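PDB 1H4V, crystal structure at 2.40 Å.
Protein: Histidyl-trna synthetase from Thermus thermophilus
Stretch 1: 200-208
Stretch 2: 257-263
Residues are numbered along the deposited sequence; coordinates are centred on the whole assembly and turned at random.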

# COMPACT_ATOMS: atom_id res chain seq x y z
N GLU A 200 18.64 -19.86 29.84
CA GLU A 200 18.95 -18.71 29.00
C GLU A 200 18.12 -17.45 29.24
O GLU A 200 18.68 -16.35 29.31
CB GLU A 200 18.85 -19.12 27.53
CG GLU A 200 19.79 -20.25 27.17
CD GLU A 200 19.58 -20.77 25.77
OE1 GLU A 200 18.45 -21.22 25.47
OE2 GLU A 200 20.54 -20.74 24.97
N ASN A 201 16.80 -17.60 29.35
CA ASN A 201 15.92 -16.45 29.58
C ASN A 201 14.59 -16.91 30.19
O ASN A 201 13.61 -17.13 29.48
CB ASN A 201 15.65 -15.73 28.26
CG ASN A 201 14.88 -14.44 28.44
OD1 ASN A 201 14.48 -13.80 27.46
ND2 ASN A 201 14.67 -14.03 29.69
N PRO A 202 14.55 -17.05 31.53
CA PRO A 202 13.33 -17.49 32.22
C PRO A 202 12.06 -16.71 31.88
O PRO A 202 10.99 -17.30 31.73
CB PRO A 202 13.72 -17.36 33.69
CG PRO A 202 15.17 -17.74 33.67
CD PRO A 202 15.68 -16.97 32.47
N MET A 203 12.17 -15.39 31.75
CA MET A 203 11.00 -14.58 31.42
C MET A 203 10.31 -14.96 30.11
O MET A 203 9.13 -14.65 29.91
CB MET A 203 11.38 -13.10 31.36
CG MET A 203 11.53 -12.46 32.72
SD MET A 203 11.31 -10.69 32.61
CE MET A 203 12.97 -10.19 32.21
N ARG A 204 11.04 -15.63 29.23
CA ARG A 204 10.46 -16.06 27.96
C ARG A 204 9.41 -17.15 28.20
O ARG A 204 8.49 -17.34 27.41
CB ARG A 204 11.55 -16.57 27.01
N ILE A 205 9.55 -17.87 29.31
CA ILE A 205 8.60 -18.93 29.64
C ILE A 205 7.21 -18.35 29.88
O ILE A 205 6.20 -19.04 29.68
CB ILE A 205 9.04 -19.73 30.89
CG1 ILE A 205 10.40 -20.40 30.64
CG2 ILE A 205 8.00 -20.79 31.23
CD1 ILE A 205 10.92 -21.20 31.82
N LEU A 206 7.14 -17.10 30.30
CA LEU A 206 5.86 -16.45 30.56
C LEU A 206 5.21 -15.98 29.26
O LEU A 206 4.04 -15.61 29.25
CB LEU A 206 6.05 -15.24 31.49
CG LEU A 206 6.77 -15.48 32.82
CD1 LEU A 206 6.87 -14.16 33.56
CD2 LEU A 206 6.02 -16.50 33.65
N ASP A 207 5.97 -16.02 28.17
CA ASP A 207 5.46 -15.60 26.87
C ASP A 207 5.20 -16.74 25.88
O ASP A 207 4.79 -16.48 24.75
CB ASP A 207 6.43 -14.61 26.22
CG ASP A 207 6.52 -13.29 26.97
OD1 ASP A 207 6.96 -13.30 28.14
OD2 ASP A 207 6.15 -12.25 26.39
N SER A 208 5.42 -17.99 26.29
CA SER A 208 5.19 -19.11 25.38
C SER A 208 3.71 -19.49 25.33
O SER A 208 3.03 -19.49 26.36
CB SER A 208 6.03 -20.33 25.79
OG SER A 208 5.51 -20.95 26.95
N LEU A 257 0.52 -8.50 31.86
CA LEU A 257 1.14 -8.01 30.63
C LEU A 257 2.65 -8.20 30.76
O LEU A 257 3.27 -7.61 31.64
CB LEU A 257 0.84 -6.53 30.43
CG LEU A 257 0.22 -6.11 29.11
CD1 LEU A 257 0.16 -4.59 29.07
CD2 LEU A 257 1.04 -6.64 27.94
N VAL A 258 3.24 -9.01 29.88
CA VAL A 258 4.67 -9.24 29.96
C VAL A 258 5.38 -9.15 28.61
O VAL A 258 4.77 -9.31 27.56
CB VAL A 258 4.96 -10.63 30.58
CG1 VAL A 258 6.44 -10.74 30.96
CG2 VAL A 258 4.10 -10.86 31.80
N ARG A 259 6.68 -8.87 28.67
CA ARG A 259 7.53 -8.77 27.48
C ARG A 259 8.80 -9.56 27.82
O ARG A 259 9.64 -9.10 28.59
CB ARG A 259 7.88 -7.31 27.20
CG ARG A 259 6.68 -6.37 27.08
CD ARG A 259 5.83 -6.61 25.84
NE ARG A 259 4.78 -5.60 25.75
CZ ARG A 259 3.72 -5.68 24.96
NH1 ARG A 259 3.55 -6.72 24.17
NH2 ARG A 259 2.81 -4.71 24.98
N GLY A 260 8.92 -10.74 27.23
CA GLY A 260 10.06 -11.60 27.50
C GLY A 260 11.41 -11.23 26.91
O GLY A 260 12.44 -11.48 27.54
N LEU A 261 11.41 -10.63 25.73
CA LEU A 261 12.66 -10.26 25.07
C LEU A 261 13.46 -9.25 25.88
O LEU A 261 12.90 -8.34 26.48
CB LEU A 261 12.39 -9.73 23.67
CG LEU A 261 11.72 -10.75 22.74
CD1 LEU A 261 11.42 -10.09 21.40
CD2 LEU A 261 12.64 -11.96 22.56
N ASP A 262 14.78 -9.41 25.86
CA ASP A 262 15.69 -8.55 26.61
C ASP A 262 15.74 -7.07 26.24
O ASP A 262 16.24 -6.26 27.03
CB ASP A 262 17.10 -9.13 26.55
CG ASP A 262 17.23 -10.45 27.30
OD1 ASP A 262 17.21 -10.43 28.55
OD2 ASP A 262 17.35 -11.52 26.64
N TYR A 263 15.23 -6.69 25.08
CA TYR A 263 15.29 -5.28 24.71
C TYR A 263 14.06 -4.47 25.10
O TYR A 263 14.03 -3.25 24.93
CB TYR A 263 15.60 -5.12 23.21
CG TYR A 263 14.59 -5.71 22.25
CD1 TYR A 263 13.39 -5.05 21.97
CD2 TYR A 263 14.86 -6.89 21.56
CE1 TYR A 263 12.49 -5.55 21.03
CE2 TYR A 263 13.97 -7.40 20.63
CZ TYR A 263 12.79 -6.72 20.36
OH TYR A 263 11.90 -7.22 19.43

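Residues 202-206 have helical phi/psi values, and four backbone hydrogen bonds tighten this segment, each spanning three residues: R204 N to N201 O (3.0 Å), I205 N to P202 O (2.9 Å), L206 N to M203 O (3.2 Å) and D207 N to R204 O (2.9 Å). The facing stretch, 257-263, forms no regular helix or strand. The closest CA pair across the two stretches is that of R204 and G260, 4.5 Å apart; M203 O comes closer still to G260 CA, at 4.0 Å. The absence of a side chain permits this approach: an ideal CB on G260 would point toward the first stretch and clash with D207 OD1 at 3.0 Å, while standing only 3.3 Å from R204 CA.

D207 supplies the one hydrogen bond assigned across the contact. G260 N donates to D207 OD2 at 3.3 Å, but the length and the 144° angle at the hydrogen make it weak. The same carboxylate oxygen, OD2, lies 3.5 Å from V258 O, a pairing of two acceptors that cannot add a bond. Farther from the carboxylate, L206 CD1 meets V258 CG1 at 4.3 Å, a loose apolar contact. R204 is modelled only to CB, so its side chain offers no evidence here, whereas the CA-to-CB bond of R259 points away from the first stretch.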